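PDB 5IE0: oxalate--CoA ligase from Arabidopsis thaliana, which is a member of the ANL superfamily of AMP-binding enzymes, which pair a large N-terminal domain with a small C-terminal domain. Local coordinates for residues A[309-314]-A[321-326]; A[343-348]-A[363-368]; A[315-320]-A[367-372]; A[21-26]-A[230-235]; A[436-441]-A[499-504]. All coordinates share one frame; numbering follows the deposited sequence.

Contact 1: residues A[309-314]-A[321-326]; sequences LEAYAM and MSSNPL. With SRT (S,R meso-tartaric acid), chain C.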
# COMPACT_ATOMS: atom_id res chain seq x y z
N LEU A 309 8.19 -9.19 -8.94
CA LEU A 309 6.78 -9.50 -9.15
C LEU A 309 5.91 -8.28 -8.88
O LEU A 309 5.87 -7.75 -7.76
CB LEU A 309 6.36 -10.66 -8.26
CG LEU A 309 7.31 -11.87 -8.29
CD1 LEU A 309 6.87 -12.96 -7.32
CD2 LEU A 309 7.41 -12.42 -9.71
N GLU A 310 5.21 -7.83 -9.92
CA GLU A 310 4.32 -6.69 -9.80
C GLU A 310 2.91 -7.14 -9.43
O GLU A 310 2.39 -8.10 -9.99
CB GLU A 310 4.28 -5.89 -11.11
CG GLU A 310 3.45 -4.62 -11.00
CD GLU A 310 3.44 -3.81 -12.28
OE1 GLU A 310 3.97 -4.29 -13.31
OE2 GLU A 310 2.89 -2.69 -12.25
N ALA A 311 2.31 -6.42 -8.48
CA ALA A 311 0.94 -6.71 -8.06
C ALA A 311 0.05 -5.48 -8.22
O ALA A 311 0.53 -4.37 -8.48
CB ALA A 311 0.92 -7.20 -6.62
N TYR A 312 -1.25 -5.70 -8.06
CA TYR A 312 -2.27 -4.68 -8.27
C TYR A 312 -3.24 -4.74 -7.09
O TYR A 312 -3.76 -5.81 -6.76
CB TYR A 312 -2.96 -4.93 -9.60
CG TYR A 312 -4.24 -4.18 -9.87
CD1 TYR A 312 -4.31 -2.80 -9.78
CD2 TYR A 312 -5.38 -4.87 -10.27
CE1 TYR A 312 -5.48 -2.12 -10.06
CE2 TYR A 312 -6.55 -4.21 -10.54
CZ TYR A 312 -6.61 -2.84 -10.44
OH TYR A 312 -7.79 -2.20 -10.71
N ALA A 313 -3.47 -3.58 -6.48
CA ALA A 313 -4.14 -3.51 -5.19
C ALA A 313 -4.78 -2.16 -4.91
O ALA A 313 -4.41 -1.15 -5.51
CB ALA A 313 -3.15 -3.85 -4.09
N MET A 314 -5.74 -2.14 -3.98
CA MET A 314 -6.33 -0.89 -3.51
C MET A 314 -7.02 -1.10 -2.17
O MET A 314 -7.30 -2.23 -1.78
CB MET A 314 -7.31 -0.31 -4.55
CG MET A 314 -8.60 -1.11 -4.73
SD MET A 314 -9.50 -0.63 -6.23
CE MET A 314 -9.89 1.08 -5.89
N MET A 321 -5.38 -7.40 -5.22
CA MET A 321 -6.36 -7.84 -6.21
C MET A 321 -5.73 -8.86 -7.14
O MET A 321 -6.29 -9.94 -7.35
CB MET A 321 -6.90 -6.65 -7.01
CG MET A 321 -7.91 -5.82 -6.25
SD MET A 321 -8.51 -4.38 -7.16
CE MET A 321 -7.05 -3.35 -7.16
N SER A 322 -4.58 -8.53 -7.72
CA SER A 322 -3.92 -9.48 -8.63
C SER A 322 -2.41 -9.44 -8.46
O SER A 322 -1.87 -8.48 -7.94
CB SER A 322 -4.29 -9.18 -10.08
OG SER A 322 -3.69 -7.98 -10.54
N SER A 323 -1.72 -10.49 -8.91
CA SER A 323 -0.27 -10.47 -8.87
C SER A 323 0.36 -11.40 -9.89
O SER A 323 -0.21 -12.44 -10.23
CB SER A 323 0.24 -10.84 -7.47
OG SER A 323 1.66 -10.82 -7.43
N ASN A 324 1.54 -11.03 -10.36
CA ASN A 324 2.38 -11.98 -11.07
C ASN A 324 2.76 -13.10 -10.11
O ASN A 324 2.93 -12.86 -8.91
CB ASN A 324 3.62 -11.29 -11.63
CG ASN A 324 3.32 -10.50 -12.88
OD1 ASN A 324 3.28 -11.05 -13.98
ND2 ASN A 324 3.09 -9.20 -12.73
N PRO A 325 2.85 -14.33 -10.62
CA PRO A 325 3.13 -15.48 -9.75
C PRO A 325 4.62 -15.63 -9.46
O PRO A 325 5.43 -14.95 -10.08
CB PRO A 325 2.62 -16.66 -10.58
CG PRO A 325 2.92 -16.24 -11.99
CD PRO A 325 2.70 -14.74 -12.03
N LEU A 326 4.96 -16.51 -8.53
CA LEU A 326 6.34 -16.92 -8.35
C LEU A 326 6.80 -17.63 -9.62
O LEU A 326 5.98 -18.25 -10.30
CB LEU A 326 6.48 -17.84 -7.13
CG LEU A 326 6.10 -17.25 -5.78
CD1 LEU A 326 6.04 -18.33 -4.71
CD2 LEU A 326 7.09 -16.17 -5.39
O1 SRT C . -3.84 3.26 -1.14
O11 SRT C . -2.05 3.80 -0.01
C1 SRT C . -2.69 2.97 -0.70
C2 SRT C . -2.06 1.63 -0.99
O2 SRT C . -2.09 0.79 0.13
C3 SRT C . -2.72 1.02 -2.19
O3 SRT C . -2.11 1.63 -3.29
C4 SRT C . -2.47 -0.47 -2.25
O4 SRT C . -3.30 -1.27 -1.76
O41 SRT C . -1.42 -0.92 -2.79
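Tyr312 O is gripped by two backbone donors, Met321 N at 2.7 Å and Ser322 N at 3.0 Å; Tyr312 N answers to Ser322 O. Met321 and Ser322 both face Tyr312, a classic beta bulge. Glu310 O likewise has two donors, both from Asn324: backbone N, in a nearly straight bond (3.1 Å, 176°), and ND2 (3.0 Å), the latter also bonded to Ser336 O. These bonds hold a buried antiparallel hairpin, strands 308-314 and 319-323, inside the mixed sheet of the AMP-binding domain. On the Tyr312 side of the sheet, Met321 bends at its last torsion (chi3 -70°) and sets CE 3.4 Å from the centroid of the Tyr312 ring, 14° off the normal, a CH-pi contact over the face; SD sits obliquely. Ser322 OG, bonded to Val337 O, lies at the ring edge, while the phenol hydroxyl bonds Asp394. Met314 CG reaches the same methyl, Met321 CE, at 3.7 Å. Farther along, Leu309 CD1 and Leu326 CD2 meet at 3.8 Å.

Contact 2: residues A[343-348]-A[363-368]; sequences QEMAIL and VCIRGP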
# COMPACT_ATOMS: atom_id res chain seq x y z
N GLN A 343 -9.98 -14.14 -5.63
CA GLN A 343 -11.18 -13.35 -5.89
C GLN A 343 -11.51 -13.35 -7.37
O GLN A 343 -10.67 -13.64 -8.22
CB GLN A 343 -11.00 -11.91 -5.40
CG GLN A 343 -9.94 -11.13 -6.17
CD GLN A 343 -9.37 -9.97 -5.36
OE1 GLN A 343 -9.88 -8.85 -5.41
NE2 GLN A 343 -8.31 -10.24 -4.61
N GLU A 344 -12.76 -13.03 -7.68
CA GLU A 344 -13.21 -12.91 -9.05
C GLU A 344 -12.84 -11.56 -9.62
O GLU A 344 -12.85 -10.55 -8.91
CB GLU A 344 -14.72 -13.10 -9.15
CG GLU A 344 -15.21 -14.46 -8.70
CD GLU A 344 -16.71 -14.55 -8.74
OE1 GLU A 344 -17.26 -14.88 -9.81
OE2 GLU A 344 -17.35 -14.28 -7.69
N MET A 345 -12.51 -11.54 -10.90
CA MET A 345 -12.14 -10.32 -11.60
C MET A 345 -12.64 -10.38 -13.03
O MET A 345 -12.47 -11.39 -13.71
CB MET A 345 -10.63 -10.12 -11.56
CG MET A 345 -10.16 -8.86 -12.26
SD MET A 345 -8.38 -8.61 -12.12
CE MET A 345 -8.22 -8.20 -10.38
N ALA A 346 -13.26 -9.30 -13.49
CA ALA A 346 -13.76 -9.26 -14.86
C ALA A 346 -13.57 -7.88 -15.48
O ALA A 346 -13.47 -6.88 -14.77
CB ALA A 346 -15.23 -9.66 -14.89
N ILE A 347 -13.50 -7.84 -16.80
CA ILE A 347 -13.40 -6.59 -17.54
C ILE A 347 -14.75 -6.22 -18.16
O ILE A 347 -15.23 -6.92 -19.06
CB ILE A 347 -12.33 -6.69 -18.65
CG1 ILE A 347 -10.97 -7.05 -18.06
CG2 ILE A 347 -12.25 -5.40 -19.43
CD1 ILE A 347 -10.38 -5.95 -17.19
N LEU A 348 -15.35 -5.13 -17.70
CA LEU A 348 -16.70 -4.78 -18.14
C LEU A 348 -16.74 -3.48 -18.96
O LEU A 348 -16.10 -2.50 -18.59
CB LEU A 348 -17.65 -4.63 -16.94
CG LEU A 348 -18.11 -5.81 -16.08
CD1 LEU A 348 -16.98 -6.67 -15.56
CD2 LEU A 348 -18.95 -5.29 -14.91
N VAL A 363 -11.90 -2.68 -14.86
CA VAL A 363 -11.62 -3.80 -13.98
C VAL A 363 -12.59 -3.82 -12.81
O VAL A 363 -12.73 -2.83 -12.09
CB VAL A 363 -10.17 -3.75 -13.44
CG1 VAL A 363 -9.88 -4.95 -12.55
CG2 VAL A 363 -9.17 -3.67 -14.59
N CYS A 364 -13.27 -4.95 -12.63
CA CYS A 364 -14.22 -5.13 -11.55
C CYS A 364 -13.88 -6.38 -10.76
O CYS A 364 -13.42 -7.37 -11.33
CB CYS A 364 -15.66 -5.23 -12.09
SG CYS A 364 -16.21 -3.76 -12.99
N ILE A 365 -14.10 -6.34 -9.45
CA ILE A 365 -13.74 -7.46 -8.59
C ILE A 365 -14.88 -7.91 -7.69
O ILE A 365 -15.79 -7.15 -7.40
CB ILE A 365 -12.51 -7.12 -7.72
CG1 ILE A 365 -12.84 -5.96 -6.77
CG2 ILE A 365 -11.32 -6.77 -8.58
CD1 ILE A 365 -11.67 -5.53 -5.89
N ARG A 366 -14.81 -9.16 -7.23
CA ARG A 366 -15.76 -9.66 -6.23
C ARG A 366 -15.10 -10.73 -5.37
O ARG A 366 -14.56 -11.70 -5.88
CB ARG A 366 -17.02 -10.22 -6.89
CG ARG A 366 -18.05 -10.73 -5.88
CD ARG A 366 -19.38 -11.12 -6.53
NE ARG A 366 -19.27 -12.33 -7.34
CZ ARG A 366 -20.28 -12.89 -8.01
NH1 ARG A 366 -21.49 -12.34 -7.98
NH2 ARG A 366 -20.07 -13.99 -8.72
N GLY A 367 -15.17 -10.56 -4.06
CA GLY A 367 -14.57 -11.52 -3.15
C GLY A 367 -14.69 -11.12 -1.70
O GLY A 367 -15.09 -10.00 -1.39
N PRO A 368 -14.32 -12.03 -0.78
CA PRO A 368 -14.44 -11.78 0.66
C PRO A 368 -13.43 -10.74 1.17
O PRO A 368 -13.52 -10.33 2.33
CB PRO A 368 -14.17 -13.16 1.26
CG PRO A 368 -13.28 -13.83 0.28
CD PRO A 368 -13.74 -13.35 -1.08
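Glu344 and Arg366 begin a ladder of antiparallel pairs that runs through Met345-Ile365 and Ala346-Cys364 to Ile347-Val363, within the curled, all-antiparallel sheet that follows the hairpin 308-323. The axes of the two short strands lie 4.7 Å apart at 157°, and hydrogen-bonded and non-hydrogen-bonded pairs alternate along them. On one face the valine fork of Val363 sits between two neighbours: CG1 meets Met345 CG at 3.9 Å, and CG2 meets Ile347 CD1 at 3.7 Å. Met345 folds back at its sulfur (chi3 -70°), which carries CE to Ile365 CG2. Met321 and Leu404 back this apolar patch. Beyond it Gln343 OE1 lies against Ile365 CD1 while bonding Asn369 ND2, its amide NE2 being held by Leu320 O; Gln343 CB nestles 4.2 Å from Gly367 CA, where no side chain stands in its way. The other face has its own fit. Both methyls of Leu348 press on Cys364 SG, CD2 being the nearer at 3.7 Å, and Trp389 packs on Glu344, Ala346 and Arg366. Glu344 and Arg366 lie side by side, pointing the same way, and form a salt bridge, with carboxylate and guanidinium planes 42° apart. Both Glu344 oxygens turn their syn lone pairs to Arg366 NH2, whereas Arg366 NE reaches Glu344 OE2 at 2.8 Å from above the carboxylate plane.

Contact 3: residues A[315-320]-A[367-372]; sequences TEATHL and GPNVTK. With SRT (S,R meso-tartaric acid), chain C.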
# COMPACT_ATOMS: atom_id res chain seq x y z
N THR A 315 -7.30 0.00 -1.48
CA THR A 315 -7.87 -0.04 -0.14
C THR A 315 -9.19 -0.80 -0.08
O THR A 315 -9.41 -1.61 0.83
CB THR A 315 -8.10 1.39 0.41
OG1 THR A 315 -6.87 2.12 0.35
CG2 THR A 315 -8.59 1.34 1.85
N GLU A 316 -10.06 -0.56 -1.05
CA GLU A 316 -11.38 -1.19 -1.07
C GLU A 316 -11.30 -2.71 -1.22
O GLU A 316 -12.26 -3.42 -0.93
CB GLU A 316 -12.25 -0.60 -2.18
CG GLU A 316 -12.67 0.84 -1.96
CD GLU A 316 -11.71 1.85 -2.57
OE1 GLU A 316 -10.50 1.58 -2.63
OE2 GLU A 316 -12.18 2.93 -2.99
N ALA A 317 -10.16 -3.20 -1.70
CA ALA A 317 -9.96 -4.63 -1.88
C ALA A 317 -9.15 -5.24 -0.74
O ALA A 317 -8.68 -6.37 -0.84
CB ALA A 317 -9.28 -4.90 -3.20
N THR A 318 -8.99 -4.47 0.34
CA THR A 318 -8.09 -4.82 1.43
C THR A 318 -6.73 -5.17 0.83
O THR A 318 -6.17 -6.24 1.10
CB THR A 318 -8.64 -5.99 2.29
OG1 THR A 318 -10.02 -5.75 2.57
CG2 THR A 318 -7.88 -6.11 3.60
N HIS A 319 -6.25 -4.27 -0.01
CA HIS A 319 -4.99 -4.40 -0.76
C HIS A 319 -5.14 -5.35 -1.96
O HIS A 319 -5.81 -5.00 -2.93
CB HIS A 319 -3.84 -4.84 0.16
CG HIS A 319 -2.48 -4.70 -0.47
ND1 HIS A 319 -2.07 -3.54 -1.09
CD2 HIS A 319 -1.45 -5.56 -0.56
CE1 HIS A 319 -0.84 -3.70 -1.55
NE2 HIS A 319 -0.44 -4.92 -1.24
N LEU A 320 -4.52 -6.52 -1.89
CA LEU A 320 -4.26 -7.36 -3.07
C LEU A 320 -5.49 -7.69 -3.92
O LEU A 320 -6.49 -8.21 -3.43
CB LEU A 320 -3.60 -8.67 -2.65
CG LEU A 320 -3.28 -9.66 -3.78
CD1 LEU A 320 -2.25 -9.07 -4.74
CD2 LEU A 320 -2.80 -11.01 -3.24
N GLY A 367 -15.17 -10.56 -4.06
CA GLY A 367 -14.57 -11.52 -3.15
C GLY A 367 -14.69 -11.12 -1.70
O GLY A 367 -15.09 -10.00 -1.39
N PRO A 368 -14.32 -12.03 -0.78
CA PRO A 368 -14.44 -11.78 0.66
C PRO A 368 -13.43 -10.74 1.17
O PRO A 368 -13.52 -10.33 2.33
CB PRO A 368 -14.17 -13.16 1.26
CG PRO A 368 -13.28 -13.83 0.28
CD PRO A 368 -13.74 -13.35 -1.08
N ASN A 369 -12.50 -10.33 0.32
CA ASN A 369 -11.54 -9.28 0.65
C ASN A 369 -12.07 -7.87 0.39
O ASN A 369 -11.52 -6.89 0.88
CB ASN A 369 -10.25 -9.48 -0.14
CG ASN A 369 -10.48 -9.43 -1.64
OD1 ASN A 369 -11.14 -10.30 -2.20
ND2 ASN A 369 -9.92 -8.42 -2.30
N VAL A 370 -13.15 -7.78 -0.38
CA VAL A 370 -13.69 -6.48 -0.79
C VAL A 370 -14.58 -5.88 0.29
O VAL A 370 -15.36 -6.59 0.92
CB VAL A 370 -14.49 -6.61 -2.10
CG1 VAL A 370 -14.94 -5.25 -2.59
CG2 VAL A 370 -13.66 -7.31 -3.17
N THR A 371 -14.47 -4.57 0.50
CA THR A 371 -15.32 -3.88 1.46
C THR A 371 -16.79 -4.06 1.10
O THR A 371 -17.15 -4.18 -0.07
CB THR A 371 -15.00 -2.37 1.53
OG1 THR A 371 -15.89 -1.74 2.45
CG2 THR A 371 -15.14 -1.71 0.16
N LYS A 372 -17.65 -4.08 2.12
CA LYS A 372 -19.09 -4.17 1.89
C LYS A 372 -19.64 -2.88 1.32
O LYS A 372 -20.71 -2.87 0.72
CB LYS A 372 -19.82 -4.54 3.19
CG LYS A 372 -19.43 -5.89 3.75
CD LYS A 372 -19.56 -6.94 2.66
CE LYS A 372 -19.93 -8.30 3.22
NZ LYS A 372 -20.18 -9.29 2.14
O1 SRT C . -3.84 3.26 -1.14
O11 SRT C . -2.05 3.80 -0.01
C1 SRT C . -2.69 2.97 -0.70
C2 SRT C . -2.06 1.63 -0.99
O2 SRT C . -2.09 0.79 0.13
C3 SRT C . -2.72 1.02 -2.19
O3 SRT C . -2.11 1.63 -3.29
C4 SRT C . -2.47 -0.47 -2.25
O4 SRT C . -3.30 -1.27 -1.76
O41 SRT C . -1.42 -0.92 -2.79
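Ala317 and Val370 bring their CA atoms to 4.3 Å where two tight bends meet: the 3-10 segment 315-316, closed by Thr318 N bonding Thr315 O, and the type I turn from Gly367 to Val370. Thr371 N bonds Glu316 O at 2.9 Å (167°), and Val370 CA adds a CA-H...O contact to the same oxygen. Asn369 then works twice. With CG placed between backbone N and carbonyl carbon (chi1 60°), its ND2 reaches Ala317 O at 2.8 Å, the acceptor lying in the amide plane. Its carbonyl, Asn369 O, accepts from Thr318 OG1; the 2.5 Å is unusually short, so the exact length is doubtful. The contact fastens the connection of the 308-323 hairpin to the loop after strand 361-366; Thr315-Glu316, following Tyr312 to Met314, is consistent with the Tyr-x-x-Thr-Glu signature (A5 motif) of the ANL family. At the far side His319, stacked on His216, donates from ND1 to O4 of S,R meso-tartaric acid (2.7 Å, 163°). Thr371 CG2 packs alongside Glu316 CB at 3.9 Å.

Contact 4: residues A[21-26]-A[230-235]; sequences RALSVS and AAVTLP. With SRT (S,R meso-tartaric acid), chain D.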
# COMPACT_ATOMS: atom_id res chain seq x y z
N ARG A 21 10.70 -16.08 15.24
CA ARG A 21 10.72 -14.62 15.30
C ARG A 21 9.53 -14.03 14.55
O ARG A 21 9.20 -14.45 13.45
CB ARG A 21 12.03 -14.09 14.73
CG ARG A 21 12.23 -12.61 14.93
CD ARG A 21 13.66 -12.22 14.58
NE ARG A 21 13.98 -12.57 13.20
CZ ARG A 21 13.91 -11.71 12.18
NH1 ARG A 21 13.54 -10.45 12.40
NH2 ARG A 21 14.23 -12.11 10.96
N ALA A 22 8.88 -13.05 15.18
CA ALA A 22 7.71 -12.39 14.61
C ALA A 22 7.99 -10.94 14.26
O ALA A 22 7.70 -10.50 13.15
CB ALA A 22 6.53 -12.47 15.58
N LEU A 23 8.55 -10.19 15.21
CA LEU A 23 8.68 -8.75 15.04
C LEU A 23 9.95 -8.20 15.69
O LEU A 23 10.14 -8.29 16.90
CB LEU A 23 7.45 -8.06 15.62
CG LEU A 23 7.32 -6.55 15.44
CD1 LEU A 23 7.16 -6.18 13.97
CD2 LEU A 23 6.15 -6.04 16.26
N SER A 24 10.81 -7.63 14.85
CA SER A 24 12.03 -6.99 15.32
C SER A 24 11.97 -5.49 15.11
O SER A 24 11.31 -5.00 14.19
CB SER A 24 13.26 -7.57 14.60
OG SER A 24 13.45 -8.94 14.90
N VAL A 25 12.64 -4.76 16.00
CA VAL A 25 12.97 -3.37 15.76
C VAL A 25 14.49 -3.33 15.68
O VAL A 25 15.16 -3.70 16.64
CB VAL A 25 12.46 -2.43 16.86
CG1 VAL A 25 12.88 -1.00 16.58
CG2 VAL A 25 10.95 -2.53 16.98
N SER A 26 15.01 -2.91 14.53
CA SER A 26 16.45 -2.99 14.25
C SER A 26 17.28 -2.43 15.40
O SER A 26 17.07 -1.31 15.83
CB SER A 26 16.80 -2.24 12.97
OG SER A 26 18.19 -2.36 12.69
N ALA A 230 6.09 -15.89 9.64
CA ALA A 230 7.32 -15.25 9.18
C ALA A 230 7.71 -14.09 10.09
O ALA A 230 7.00 -13.78 11.05
CB ALA A 230 7.17 -14.77 7.74
N ALA A 231 8.83 -13.45 9.78
CA ALA A 231 9.33 -12.35 10.60
C ALA A 231 9.23 -11.01 9.88
O ALA A 231 9.33 -10.93 8.65
CB ALA A 231 10.78 -12.61 11.01
N VAL A 232 9.03 -9.96 10.66
CA VAL A 232 8.95 -8.59 10.17
C VAL A 232 9.96 -7.73 10.91
O VAL A 232 10.03 -7.78 12.12
CB VAL A 232 7.54 -7.99 10.39
CG1 VAL A 232 7.49 -6.56 9.89
CG2 VAL A 232 6.49 -8.84 9.72
N THR A 233 10.74 -6.93 10.18
CA THR A 233 11.66 -6.00 10.84
C THR A 233 11.27 -4.56 10.55
O THR A 233 11.02 -4.19 9.40
CB THR A 233 13.13 -6.24 10.41
OG1 THR A 233 13.54 -7.55 10.81
CG2 THR A 233 14.05 -5.21 11.06
N LEU A 234 11.20 -3.76 11.60
CA LEU A 234 10.93 -2.34 11.48
C LEU A 234 12.24 -1.58 11.60
O LEU A 234 13.05 -1.87 12.49
CB LEU A 234 9.96 -1.88 12.57
CG LEU A 234 8.67 -2.70 12.72
CD1 LEU A 234 7.84 -2.15 13.86
CD2 LEU A 234 7.88 -2.70 11.42
N PRO A 235 12.47 -0.62 10.69
CA PRO A 235 13.65 0.25 10.78
C PRO A 235 13.72 0.97 12.12
O PRO A 235 12.68 1.28 12.71
CB PRO A 235 13.44 1.24 9.64
CG PRO A 235 12.61 0.49 8.64
CD PRO A 235 11.69 -0.37 9.47
O1 SRT D . 14.33 -14.86 9.30
O11 SRT D . 15.83 -16.44 9.49
C1 SRT D . 14.96 -15.70 10.01
C2 SRT D . 14.65 -15.80 11.48
O2 SRT D . 14.19 -17.10 11.78
C3 SRT D . 15.91 -15.52 12.27
O3 SRT D . 16.29 -14.18 12.08
C4 SRT D . 15.63 -15.76 13.74
O4 SRT D . 15.39 -16.93 14.15
O41 SRT D . 15.63 -14.80 14.54
O HOH W 1 12.35 -9.64 9.60
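Ala22, Ser24, Ser26, Val232 and Leu234 carry the backbone bonds of two neighbouring strands whose directions differ by 8°. Val232 N bonds Ala22 O, Ser24 N bonds Val232 O, Leu234 N bonds Ser24 O and Ser26 N bonds Leu234 O, all between 2.8 and 3.0 Å, and CA-H...O contacts such as Leu23 CA to Val232 O fill the intervals. The polar side-chain network centres on Arg21. Its chain is extended to CD and then bends (chi3 59°), which lays the guanidinium flat over Ala231, whose CB stands 3.4 Å above the plane at its centre. Arg21 NH1 donates to Ser24 OG at 2.9 Å, in the guanidinium plane, and Ser24 OG also pairs with Asn30. A water accepts from Arg21 NH1 at 3.1 Å and is bonded to Thr233 OG1 at 2.7 Å. Toward the bound S,R meso-tartaric acid, NH2 of Arg21 reaches O1 at 3.2 Å, and the bonds of NE to O3 and O41 and of NH2 to O3 are weak. Apolar packing occupies the other face: Leu23 CD1 touches Val232 CB and Leu234 CG, each at 4.0 Å, with Val67 and Val70 of helix 67-78 and Leu222 of helix 215-227 covering it. Ala22 and Leu23 together face Leu31 on the neighbouring strand 29-32, a classic beta bulge in the four-stranded mixed sheet whose two central strands are joined here in parallel.

Contact 5: residues A[436-441]-A[499-504]; sequences VSQGVA and GKIQRR. With SRT (S,R meso-tartaric acid), chain C.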
# COMPACT_ATOMS: atom_id res chain seq x y z
N VAL A 436 17.07 10.30 -17.58
CA VAL A 436 15.86 10.63 -16.84
C VAL A 436 15.80 9.88 -15.51
O VAL A 436 15.78 8.65 -15.47
CB VAL A 436 14.59 10.32 -17.66
CG1 VAL A 436 13.36 10.36 -16.77
CG2 VAL A 436 14.46 11.31 -18.81
N SER A 437 15.78 10.64 -14.42
CA SER A 437 15.66 10.08 -13.09
C SER A 437 14.21 9.77 -12.76
O SER A 437 13.89 8.67 -12.30
CB SER A 437 16.25 11.03 -12.04
OG SER A 437 16.01 10.55 -10.73
N GLN A 438 13.33 10.74 -12.99
CA GLN A 438 11.90 10.51 -12.77
C GLN A 438 11.08 11.14 -13.89
O GLN A 438 11.57 12.00 -14.61
CB GLN A 438 11.46 11.07 -11.41
CG GLN A 438 12.18 10.47 -10.21
CD GLN A 438 11.71 11.03 -8.89
OE1 GLN A 438 10.51 11.04 -8.60
NE2 GLN A 438 12.64 11.52 -8.09
N GLY A 439 9.84 10.70 -14.05
CA GLY A 439 8.99 11.24 -15.10
C GLY A 439 7.51 10.97 -14.92
O GLY A 439 7.13 9.93 -14.38
N VAL A 440 6.68 11.91 -15.36
CA VAL A 440 5.23 11.73 -15.27
C VAL A 440 4.50 12.46 -16.40
O VAL A 440 4.71 13.65 -16.63
CB VAL A 440 4.69 12.22 -13.91
CG1 VAL A 440 5.18 13.63 -13.60
CG2 VAL A 440 3.17 12.15 -13.87
N ALA A 441 3.67 11.72 -17.13
CA ALA A 441 2.84 12.31 -18.17
C ALA A 441 1.47 12.66 -17.60
O ALA A 441 1.02 12.05 -16.63
CB ALA A 441 2.70 11.37 -19.35
N GLY A 499 3.91 7.27 -1.30
CA GLY A 499 4.93 7.27 -2.33
C GLY A 499 4.39 7.37 -3.74
O GLY A 499 5.03 6.90 -4.69
N LYS A 500 3.23 8.00 -3.90
CA LYS A 500 2.61 8.16 -5.21
C LYS A 500 2.75 9.58 -5.75
O LYS A 500 2.67 10.55 -5.00
CB LYS A 500 1.13 7.79 -5.15
CG LYS A 500 0.84 6.42 -4.58
CD LYS A 500 -0.66 6.18 -4.51
CE LYS A 500 -0.98 4.90 -3.76
NZ LYS A 500 -2.45 4.72 -3.62
N ILE A 501 2.96 9.69 -7.06
CA ILE A 501 2.90 10.98 -7.74
C ILE A 501 1.49 11.17 -8.30
O ILE A 501 0.98 10.31 -9.01
CB ILE A 501 3.93 11.07 -8.88
CG1 ILE A 501 5.35 10.87 -8.34
CG2 ILE A 501 3.80 12.40 -9.62
CD1 ILE A 501 6.39 10.66 -9.43
N GLN A 502 0.86 12.30 -7.98
CA GLN A 502 -0.50 12.56 -8.44
C GLN A 502 -0.52 13.46 -9.68
O GLN A 502 -0.16 14.63 -9.61
CB GLN A 502 -1.34 13.19 -7.32
CG GLN A 502 -1.38 12.34 -6.06
CD GLN A 502 -2.15 13.02 -4.93
OE1 GLN A 502 -3.11 12.46 -4.40
NE2 GLN A 502 -1.72 14.22 -4.56
N ARG A 503 -0.93 12.88 -10.81
CA ARG A 503 -0.87 13.53 -12.12
C ARG A 503 -1.55 14.90 -12.17
O ARG A 503 -1.00 15.85 -12.71
CB ARG A 503 -1.48 12.63 -13.18
CG ARG A 503 -0.69 11.37 -13.43
CD ARG A 503 -1.31 10.53 -14.53
NE ARG A 503 -0.86 9.14 -14.44
CZ ARG A 503 0.34 8.72 -14.82
NH1 ARG A 503 1.22 9.56 -15.34
NH2 ARG A 503 0.66 7.43 -14.69
N ARG A 504 -2.76 14.99 -11.62
CA ARG A 504 -3.51 16.24 -11.65
C ARG A 504 -2.78 17.36 -10.94
O ARG A 504 -2.79 18.50 -11.39
CB ARG A 504 -4.91 16.06 -11.05
CG ARG A 504 -5.77 15.02 -11.74
CD ARG A 504 -6.81 15.71 -12.61
NE ARG A 504 -8.07 15.94 -11.90
CZ ARG A 504 -9.00 16.80 -12.29
NH1 ARG A 504 -8.82 17.53 -13.39
NH2 ARG A 504 -10.11 16.95 -11.58
O1 SRT C . -3.84 3.26 -1.14
O11 SRT C . -2.05 3.80 -0.01
C1 SRT C . -2.69 2.97 -0.70
C2 SRT C . -2.06 1.63 -0.99
O2 SRT C . -2.09 0.79 0.13
C3 SRT C . -2.72 1.02 -2.19
O3 SRT C . -2.11 1.63 -3.29
C4 SRT C . -2.47 -0.47 -2.25
O4 SRT C . -3.30 -1.27 -1.76
O41 SRT C . -1.42 -0.92 -2.79
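In the C-terminal domain, the edge strand around Val440 and Ala441 meets the start of helix 503-511, just past a loop that reaches into the tartaric acid site. Arg503, in the first turn after the N-cap residue Gln502, makes the polar link: its NH1 donates to Ala441 O at 2.8 Å with an N-H...O angle of 145°, the oxygen tilted 16° out of the guanidinium plane. That nitrogen also forms a salt bridge with Asp427, and NE one with Glu412, so two carboxylates and a carbonyl fix the rotation of the group. Val440 CG2, turned anti to its own backbone N, slides past the arginine chain in the opposite direction, 3.6 Å from Arg503 NH1. Gly499-Lys500 is consistent with the A10 motif of the ANL family, Lys500 probably being its lysine. Lys500, its chain fully extended beyond CG, brings NZ to O3 of S,R meso-tartaric acid at 3.1 Å and makes a weak bond to O1. Packing between the segments is looser: Ile501 CG2 lies 4.3 Å from Val440 CG2, and Ile501 CD1 lies 4.2 Å from Gln438 OE1, which is bonded to Lys495.

How the contacts relate
From the N terminus, contact 4 is the first to close, returning strand 231-234 to strand 21-25 over some two hundred residues, and it stands apart, with no touch to the others. Contact 1 shuts a short hairpin; contact 3 starts inside that hairpin's connection and ends beyond it, so the two cross. Contact 2 opens after contact 1 has closed and ends on the same stretch as contact 3, sharing Gly367 and Pro368. Contacts 1, 2 and 3 touch one another and bind the five-stranded mixed sheet to the curled antiparallel one. Contact 5 closes last, in the C-terminal domain, yet contacts 1, 3 and 5 all reach the same tartaric acid molecule between the domains.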